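Local coordinates for protein aquaporin AqpM (Methanothermobacter marburgensis str. Marburg, PDB 2F2B) that forms a homotetrameric archaeal membrane channel that lets water move in either direction under osmotic gradients and shows a transient increase in initial glycerol flux, at residues I159-M162 against G163-D167; L181-A184 against G185-T189; I224-I227 against G228-G232. All blocks are in the same frame, centred on the assembly; numbering follows the deposited sequence.

Contact 1 of 3, residues I159-M162 against G163-D167; sequences ITIM and GIAVD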
ATOM      1  N   ILE A 159     -18.747  -7.832  -7.640  1.00  9.68           N
ATOM      2  CA  ILE A 159     -18.272  -8.693  -8.721  1.00 10.82           C
ATOM      3  C   ILE A 159     -16.909  -9.283  -8.351  1.00 10.48           C
ATOM      4  O   ILE A 159     -16.575 -10.403  -8.740  1.00 10.45           O
ATOM      5  CB  ILE A 159     -18.214  -7.939 -10.082  1.00 11.47           C
ATOM      6  CG1 ILE A 159     -18.267  -8.960 -11.228  1.00 13.90           C
ATOM      7  CG2 ILE A 159     -16.948  -7.086 -10.183  1.00 12.80           C
ATOM      8  CD1 ILE A 159     -18.469  -8.351 -12.603  1.00 15.40           C
ATOM      9  N   THR A 160     -16.133  -8.542  -7.563  1.00 10.12           N
ATOM     10  CA  THR A 160     -14.831  -9.026  -7.121  1.00  8.32           C
ATOM     11  C   THR A 160     -15.072 -10.153  -6.111  1.00 10.16           C
ATOM     12  O   THR A 160     -14.424 -11.198  -6.166  1.00 10.34           O
ATOM     13  CB  THR A 160     -14.012  -7.889  -6.464  1.00  9.70           C
ATOM     14  OG1 THR A 160     -13.795  -6.853  -7.430  1.00  9.91           O
ATOM     15  CG2 THR A 160     -12.659  -8.406  -5.971  1.00 10.00           C
ATOM     16  N   ILE A 161     -16.024  -9.947  -5.204  1.00 10.10           N
ATOM     17  CA  ILE A 161     -16.346 -10.965  -4.208  1.00  9.81           C
ATOM     18  C   ILE A 161     -16.788 -12.256  -4.908  1.00 11.10           C
ATOM     19  O   ILE A 161     -16.405 -13.350  -4.502  1.00 10.51           O
ATOM     20  CB  ILE A 161     -17.461 -10.466  -3.247  1.00 10.25           C
ATOM     21  CG1 ILE A 161     -16.870  -9.428  -2.281  1.00 10.06           C
ATOM     22  CG2 ILE A 161     -18.075 -11.643  -2.475  1.00 10.17           C
ATOM     23  CD1 ILE A 161     -17.903  -8.732  -1.399  1.00 10.91           C
ATOM     24  N   MET A 162     -17.574 -12.120  -5.970  1.00 12.11           N
ATOM     25  CA  MET A 162     -18.044 -13.290  -6.713  1.00 13.75           C
ATOM     26  C   MET A 162     -16.867 -14.062  -7.311  1.00 13.97           C
ATOM     27  O   MET A 162     -16.798 -15.288  -7.210  1.00 14.79           O
ATOM     28  CB  MET A 162     -18.987 -12.866  -7.846  1.00 14.91           C
ATOM     29  CG  MET A 162     -20.339 -12.331  -7.393  1.00 15.19           C
ATOM     30  SD  MET A 162     -21.327 -13.576  -6.514  1.00 17.21           S
ATOM     31  CE  MET A 162     -21.735 -14.707  -7.855  1.00 19.86           C
ATOM     32  N   GLY A 163     -15.940 -13.336  -7.926  1.00 12.30           N
ATOM     33  CA  GLY A 163     -14.801 -13.984  -8.553  1.00 13.35           C
ATOM     34  C   GLY A 163     -13.729 -14.559  -7.646  1.00 14.48           C
ATOM     35  O   GLY A 163     -13.165 -15.615  -7.948  1.00 15.19           O
ATOM     36  N   ILE A 164     -13.455 -13.895  -6.524  1.00 13.42           N
ATOM     37  CA  ILE A 164     -12.400 -14.351  -5.624  1.00 13.04           C
ATOM     38  C   ILE A 164     -12.841 -15.104  -4.363  1.00 13.71           C
ATOM     39  O   ILE A 164     -12.039 -15.813  -3.759  1.00 14.69           O
ATOM     40  CB  ILE A 164     -11.500 -13.152  -5.204  1.00 14.34           C
ATOM     41  CG1 ILE A 164     -10.140 -13.657  -4.712  1.00 16.05           C
ATOM     42  CG2 ILE A 164     -12.173 -12.348  -4.095  1.00 13.48           C
ATOM     43  CD1 ILE A 164      -9.349 -14.413  -5.757  1.00 19.33           C
ATOM     44  N   ALA A 165     -14.102 -14.968  -3.962  1.00 14.58           N
ATOM     45  CA  ALA A 165     -14.565 -15.653  -2.757  1.00 15.69           C
ATOM     46  C   ALA A 165     -15.676 -16.674  -2.990  1.00 17.55           C
ATOM     47  O   ALA A 165     -15.732 -17.700  -2.309  1.00 20.02           O
ATOM     48  CB  ALA A 165     -15.021 -14.629  -1.722  1.00 15.37           C
ATOM     49  N   VAL A 166     -16.556 -16.393  -3.945  1.00 17.46           N
ATOM     50  CA  VAL A 166     -17.679 -17.281  -4.240  1.00 18.73           C
ATOM     51  C   VAL A 166     -17.349 -18.369  -5.257  1.00 20.05           C
ATOM     52  O   VAL A 166     -17.626 -19.551  -5.026  1.00 20.27           O
ATOM     53  CB  VAL A 166     -18.897 -16.468  -4.753  1.00 18.06           C
ATOM     54  CG1 VAL A 166     -20.060 -17.403  -5.094  1.00 19.07           C
ATOM     55  CG2 VAL A 166     -19.329 -15.468  -3.691  1.00 17.28           C
ATOM     56  N   ASP A 167     -16.753 -17.971  -6.375  1.00 20.38           N
ATOM     57  CA  ASP A 167     -16.402 -18.908  -7.437  1.00 22.41           C
ATOM     58  C   ASP A 167     -15.497 -20.039  -6.961  1.00 23.66           C
ATOM     59  O   ASP A 167     -14.462 -19.808  -6.338  1.00 22.15           O
ATOM     60  CB  ASP A 167     -15.715 -18.173  -8.588  1.00 23.72           C
ATOM     61  CG  ASP A 167     -15.796 -18.939  -9.892  1.00 24.64           C
ATOM     62  OD1 ASP A 167     -16.768 -18.725 -10.640  1.00 27.22           O
ATOM     63  OD2 ASP A 167     -14.901 -19.763 -10.162  1.00 26.17           O
TER

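Contact 2 of 3, residues L181-A184 against G185-T189; sequences LTVA and GIITT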
ATOM      1  N   LEU A 181      -8.393  -4.593  -0.395  1.00  8.97           N
ATOM      2  CA  LEU A 181      -7.722  -3.617  -1.245  1.00  8.75           C
ATOM      3  C   LEU A 181      -8.679  -3.034  -2.283  1.00  8.29           C
ATOM      4  O   LEU A 181      -8.567  -1.869  -2.656  1.00  7.85           O
ATOM      5  CB  LEU A 181      -6.502  -4.248  -1.929  1.00  9.02           C
ATOM      6  CG  LEU A 181      -5.384  -4.676  -0.972  1.00  9.45           C
ATOM      7  CD1 LEU A 181      -4.233  -5.281  -1.768  1.00  9.24           C
ATOM      8  CD2 LEU A 181      -4.894  -3.466  -0.159  1.00 10.54           C
ATOM      9  N   THR A 182      -9.634  -3.837  -2.741  1.00  7.91           N
ATOM     10  CA  THR A 182     -10.602  -3.341  -3.713  1.00  7.90           C
ATOM     11  C   THR A 182     -11.413  -2.214  -3.070  1.00  7.99           C
ATOM     12  O   THR A 182     -11.660  -1.181  -3.691  1.00  8.37           O
ATOM     13  CB  THR A 182     -11.528  -4.472  -4.187  1.00  8.12           C
ATOM     14  OG1 THR A 182     -10.741  -5.465  -4.852  1.00 10.52           O
ATOM     15  CG2 THR A 182     -12.573  -3.941  -5.165  1.00  9.19           C
ATOM     16  N   VAL A 183     -11.811  -2.408  -1.817  1.00  7.95           N
ATOM     17  CA  VAL A 183     -12.560  -1.378  -1.108  1.00  7.54           C
ATOM     18  C   VAL A 183     -11.687  -0.130  -0.952  1.00  7.77           C
ATOM     19  O   VAL A 183     -12.159   0.989  -1.150  1.00  7.00           O
ATOM     20  CB  VAL A 183     -13.022  -1.868   0.291  1.00  7.99           C
ATOM     21  CG1 VAL A 183     -13.564  -0.693   1.110  1.00  9.57           C
ATOM     22  CG2 VAL A 183     -14.114  -2.922   0.133  1.00  8.45           C
ATOM     23  N   ALA A 184     -10.413  -0.319  -0.617  1.00  7.94           N
ATOM     24  CA  ALA A 184      -9.505   0.823  -0.455  1.00  7.82           C
ATOM     25  C   ALA A 184      -9.457   1.645  -1.742  1.00  8.65           C
ATOM     26  O   ALA A 184      -9.489   2.878  -1.706  1.00  7.96           O
ATOM     27  CB  ALA A 184      -8.096   0.341  -0.083  1.00  7.30           C
ATOM     28  N   GLY A 185      -9.393   0.954  -2.878  1.00  7.22           N
ATOM     29  CA  GLY A 185      -9.348   1.635  -4.164  1.00  8.19           C
ATOM     30  C   GLY A 185     -10.629   2.376  -4.497  1.00  7.63           C
ATOM     31  O   GLY A 185     -10.595   3.482  -5.032  1.00  8.27           O
ATOM     32  N   ILE A 186     -11.767   1.767  -4.191  1.00  7.39           N
ATOM     33  CA  ILE A 186     -13.058   2.389  -4.458  1.00  8.30           C
ATOM     34  C   ILE A 186     -13.212   3.654  -3.611  1.00  9.20           C
ATOM     35  O   ILE A 186     -13.682   4.682  -4.103  1.00  9.88           O
ATOM     36  CB  ILE A 186     -14.217   1.393  -4.171  1.00  7.28           C
ATOM     37  CG1 ILE A 186     -14.134   0.225  -5.162  1.00  8.07           C
ATOM     38  CG2 ILE A 186     -15.580   2.099  -4.308  1.00  7.13           C
ATOM     39  CD1 ILE A 186     -14.994  -0.981  -4.787  1.00  7.65           C
ATOM     40  N   ILE A 187     -12.794   3.590  -2.350  1.00  8.30           N
ATOM     41  CA  ILE A 187     -12.890   4.752  -1.466  1.00  8.35           C
ATOM     42  C   ILE A 187     -11.969   5.874  -1.949  1.00  9.33           C
ATOM     43  O   ILE A 187     -12.317   7.056  -1.879  1.00 10.36           O
ATOM     44  CB  ILE A 187     -12.531   4.367  -0.001  1.00  7.90           C
ATOM     45  CG1 ILE A 187     -13.655   3.512   0.591  1.00  8.49           C
ATOM     46  CG2 ILE A 187     -12.304   5.626   0.849  1.00 10.15           C
ATOM     47  CD1 ILE A 187     -13.305   2.861   1.930  1.00  9.39           C
ATOM     48  N   THR A 188     -10.794   5.510  -2.448  1.00  8.66           N
ATOM     49  CA  THR A 188      -9.858   6.516  -2.931  1.00  9.13           C
ATOM     50  C   THR A 188     -10.499   7.352  -4.041  1.00  9.82           C
ATOM     51  O   THR A 188     -10.345   8.574  -4.079  1.00 11.15           O
ATOM     52  CB  THR A 188      -8.560   5.849  -3.448  1.00  9.16           C
ATOM     53  OG1 THR A 188      -7.973   5.084  -2.389  1.00  9.02           O
ATOM     54  CG2 THR A 188      -7.555   6.899  -3.914  1.00 10.37           C
ATOM     55  N   THR A 189     -11.243   6.695  -4.925  1.00  9.41           N
ATOM     56  CA  THR A 189     -11.894   7.385  -6.037  1.00 10.63           C
ATOM     57  C   THR A 189     -13.208   8.084  -5.673  1.00 10.24           C
ATOM     58  O   THR A 189     -13.402   9.262  -5.977  1.00 11.34           O
ATOM     59  CB  THR A 189     -12.209   6.404  -7.191  1.00 11.72           C
ATOM     60  OG1 THR A 189     -11.000   5.765  -7.628  1.00 12.84           O
ATOM     61  CG2 THR A 189     -12.832   7.151  -8.378  1.00 11.84           C
TER

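Contact 3 of 3, residues I224-I227 against G228-G232; sequences IYVI and GPIVG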
ATOM      1  N   ILE A 224     -29.861   6.652  -0.076  1.00 14.63           N
ATOM      2  CA  ILE A 224     -28.774   6.569  -1.049  1.00 15.14           C
ATOM      3  C   ILE A 224     -27.893   5.363  -0.732  1.00 15.76           C
ATOM      4  O   ILE A 224     -27.512   4.596  -1.618  1.00 14.79           O
ATOM      5  CB  ILE A 224     -27.872   7.823  -0.988  1.00 16.00           C
ATOM      6  CG1 ILE A 224     -28.630   9.042  -1.509  1.00 16.25           C
ATOM      7  CG2 ILE A 224     -26.580   7.590  -1.776  1.00 16.53           C
ATOM      8  CD1 ILE A 224     -27.895  10.346  -1.289  1.00 16.32           C
ATOM      9  N   TYR A 225     -27.588   5.213   0.552  1.00 14.94           N
ATOM     10  CA  TYR A 225     -26.709   4.159   1.042  1.00 14.03           C
ATOM     11  C   TYR A 225     -27.365   2.814   1.313  1.00 14.84           C
ATOM     12  O   TYR A 225     -26.724   1.883   1.806  1.00 13.45           O
ATOM     13  CB  TYR A 225     -25.982   4.696   2.274  1.00 13.47           C
ATOM     14  CG  TYR A 225     -25.283   5.993   1.946  1.00 12.77           C
ATOM     15  CD1 TYR A 225     -24.145   6.003   1.136  1.00 11.92           C
ATOM     16  CD2 TYR A 225     -25.818   7.224   2.345  1.00 12.97           C
ATOM     17  CE1 TYR A 225     -23.563   7.198   0.725  1.00 12.48           C
ATOM     18  CE2 TYR A 225     -25.242   8.428   1.936  1.00 13.01           C
ATOM     19  CZ  TYR A 225     -24.115   8.406   1.125  1.00 12.59           C
ATOM     20  OH  TYR A 225     -23.549   9.581   0.696  1.00 12.99           O
ATOM     21  N   VAL A 226     -28.650   2.717   0.992  1.00 14.37           N
ATOM     22  CA  VAL A 226     -29.379   1.470   1.140  1.00 14.82           C
ATOM     23  C   VAL A 226     -29.647   0.976  -0.276  1.00 14.65           C
ATOM     24  O   VAL A 226     -29.230  -0.116  -0.656  1.00 15.38           O
ATOM     25  CB  VAL A 226     -30.730   1.668   1.868  1.00 15.48           C
ATOM     26  CG1 VAL A 226     -31.502   0.356   1.891  1.00 16.16           C
ATOM     27  CG2 VAL A 226     -30.487   2.153   3.290  1.00 15.68           C
ATOM     28  N   ILE A 227     -30.320   1.809  -1.065  1.00 15.25           N
ATOM     29  CA  ILE A 227     -30.657   1.458  -2.438  1.00 15.95           C
ATOM     30  C   ILE A 227     -29.426   1.323  -3.335  1.00 15.35           C
ATOM     31  O   ILE A 227     -29.298   0.349  -4.074  1.00 15.73           O
ATOM     32  CB  ILE A 227     -31.610   2.508  -3.058  1.00 18.11           C
ATOM     33  CG1 ILE A 227     -32.866   2.648  -2.194  1.00 19.53           C
ATOM     34  CG2 ILE A 227     -32.005   2.085  -4.468  1.00 18.39           C
ATOM     35  CD1 ILE A 227     -33.816   3.741  -2.657  1.00 22.43           C
ATOM     36  N   GLY A 228     -28.528   2.301  -3.269  1.00 14.38           N
ATOM     37  CA  GLY A 228     -27.332   2.265  -4.096  1.00 14.46           C
ATOM     38  C   GLY A 228     -26.530   0.980  -3.966  1.00 13.71           C
ATOM     39  O   GLY A 228     -26.308   0.273  -4.957  1.00 13.71           O
ATOM     40  N   PRO A 229     -26.070   0.649  -2.751  1.00 13.21           N
ATOM     41  CA  PRO A 229     -25.289  -0.575  -2.547  1.00 11.99           C
ATOM     42  C   PRO A 229     -26.043  -1.855  -2.902  1.00 13.27           C
ATOM     43  O   PRO A 229     -25.495  -2.750  -3.546  1.00 12.57           O
ATOM     44  CB  PRO A 229     -24.924  -0.503  -1.064  1.00 13.39           C
ATOM     45  CG  PRO A 229     -24.790   0.980  -0.838  1.00 13.19           C
ATOM     46  CD  PRO A 229     -26.015   1.510  -1.557  1.00 12.56           C
ATOM     47  N   ILE A 230     -27.301  -1.950  -2.493  1.00 12.65           N
ATOM     48  CA  ILE A 230     -28.064  -3.154  -2.793  1.00 14.24           C
ATOM     49  C   ILE A 230     -28.244  -3.347  -4.298  1.00 14.04           C
ATOM     50  O   ILE A 230     -28.080  -4.455  -4.806  1.00 14.09           O
ATOM     51  CB  ILE A 230     -29.439  -3.133  -2.080  1.00 15.26           C
ATOM     52  CG1 ILE A 230     -29.223  -3.222  -0.565  1.00 17.72           C
ATOM     53  CG2 ILE A 230     -30.296  -4.302  -2.551  1.00 17.62           C
ATOM     54  CD1 ILE A 230     -30.501  -3.139   0.262  1.00 18.93           C
ATOM     55  N   VAL A 231     -28.559  -2.272  -5.013  1.00 14.37           N
ATOM     56  CA  VAL A 231     -28.737  -2.364  -6.461  1.00 14.90           C
ATOM     57  C   VAL A 231     -27.422  -2.754  -7.137  1.00 14.83           C
ATOM     58  O   VAL A 231     -27.391  -3.638  -7.995  1.00 14.51           O
ATOM     59  CB  VAL A 231     -29.234  -1.025  -7.046  1.00 15.34           C
ATOM     60  CG1 VAL A 231     -29.166  -1.057  -8.567  1.00 15.72           C
ATOM     61  CG2 VAL A 231     -30.669  -0.765  -6.584  1.00 16.58           C
ATOM     62  N   GLY A 232     -26.337  -2.090  -6.751  1.00 14.60           N
ATOM     63  CA  GLY A 232     -25.048  -2.408  -7.337  1.00 13.60           C
ATOM     64  C   GLY A 232     -24.638  -3.846  -7.073  1.00 13.03           C
ATOM     65  O   GLY A 232     -24.142  -4.529  -7.968  1.00 14.13           O
TER

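Contact 1 of 3, residues I159-M162 against G163-D167
Met162 overlaps Val166 one turn further on: the two side chains lie alongside each other and point the same way, with SD of Met162 3.9 Å from CG2 of Val166. They sit on the last turn of a membrane-spanning helix of the aquaporin fold, helix 143-166, where the coil widens into a pi-type turn near the cytoplasmic side. The methionine chain is bent at both chi2 and chi3 (-63° and -70°), and this folding brings its sulfur back beside the valine; a flexible, unbranched thioether suits such a place. The same methyl, Val166 CG2, also meets Ile161 CG2 at 4.2 Å, and that methyl of Ile161 also touches the beta carbon of Ala165, building a small aliphatic patch.

The backbone shows how the helix unwinds. Gly163 N and Ile164 N still bond four residues back, to Ile159 O and Thr160 O. Ile161 O then accepts twice: Ala165 N comes from 2.9 Å, tilted out of the carbonyl plane, while Val166 N lies in that plane at 3.1 Å. Asp167 N next reaches back five residues to Met162 O at 2.8 Å, and from Asp167 on the chain leaves helical geometry. The carboxylate of Asp167 is held by a salt bridge from OD2 to Arg169 and a hydrogen bond from OD1 to Tyr240, which ties the outgoing chain to helix 224-243. Thr160 returns its hydroxyl to Leu156 O, so a polar residue fits the buried helix face that packs on Ala68 of a neighbouring subunit. Ile164 is set with its branch methyl between its own N and carbonyl carbon, and CG2 thereby comes 3.3 Å from Thr160 O.

Contact 2 of 3, residues L181-A184 against G185-T189
Thr188 turns back on Ala184 within a regular stretch of alpha-helix, part of the membrane-spanning helix 175-194 of the aquaporin fold. Ala184 O is gripped twice by this one residue, by N at 3.0 Å and by OG1 at 2.8 Å, the two donors arriving from opposite faces of the carbonyl plane. The hydroxyl gets there because OG1 stands anti to the carbonyl carbon (chi1 -58°), which folds it down the helix; the hydroxyl thus places its proton on a carbonyl inside a buried, apolar setting.

The neighbouring carbonyls are also satisfied by the backbone: Leu181 O by Gly185 N, Thr182 O by Ile186 N, and Val183 O by Ile187 N at 2.9 Å with a nearly straight N-H (164°). Thr182 repeats the local solution, its OG1 bonding Ile178 O, whereas Thr189 gives its hydroxyl a partner in the next chain, Phe21 O of a neighbouring subunit.

Apolar branches fill the space between turns. Val183 and Ile187, facing helix 52-73, cross at a slant with CG1 and CD1 3.7 Å apart. Beside them, Ile186 lays CD1 3.8 Å from the methyl CG2 of Thr182.

Contact 3 of 3, residues I224-I227 against G228-G232
These residues form a proline kink in the first turns of the membrane-spanning helix 224-243. Pro229 has no N-H to return to the preceding turn, so the carbonyl of Tyr225 meets ring carbons instead: CG of the proline stands 3.4 Å from Tyr225 O, and CD is equally close to Ile224 O. Tyr225 O is buried here and has no hydrogen-bonding partner in the model, the usual price of a proline inside a helix. The bonds around the gap carry the helix on. Gly228 N reaches Ile224 O at 3.0 Å from above the carbonyl plane, a bent bond (139°); lacking a side chain, glycine probably suits this close passage beside the oxygen. Ile230 N already bonds Val226 O at 3.2 Å, and Val231 N follows on Ile227 O at 2.9 Å, so the i-to-i+4 pattern resumes directly after the proline.

Branched aliphatic residues pair along the helix. Val226 and Ile230 run side by side, CG1 of the valine 4.0 Å from CD1 of the isoleucine. Ile227 and Val231 do likewise, their CG2 methyls 3.8 Å apart; Ile227 lies on the surface, where an apolar side chain suits a membrane protein. Tyr225 turns away from the following turn. One face of its ring is roofed by Ile224 CG2, 3.8 Å above the plane, and its OH is hydrogen-bonded to Ser194 O.

Pro229 packs against Ala84 and Pro200, which belong to the first and second Asn-Pro-Ala motifs. This placement is consistent with the kinked helix backing the junction of the two pore-forming loops, the signature element of the aquaporin fold.

All three contacts lie along membrane-spanning helices, but at different stations. Contact 2 is wholly buried and regular; contact 1 is mostly buried and marks a helix end, where bonding slips to five residues; contact 3 is partly exposed and is broken by proline. Contacts 1 and 2 sit on successive helices that touch directly, Thr160 CG2 packing 3.7 Å from Thr182 OG1, and both reach a neighbouring subunit. Contact 3 meets no other chain and touches neither of them, yet its helix 224-243 supplies Tyr240 to contact 1. Polar needs differ accordingly: Thr160, Thr182 and Thr188 return their hydroxyls to their own helix and Thr189 bonds across chains, whereas contact 3 leaves one carbonyl without a partner.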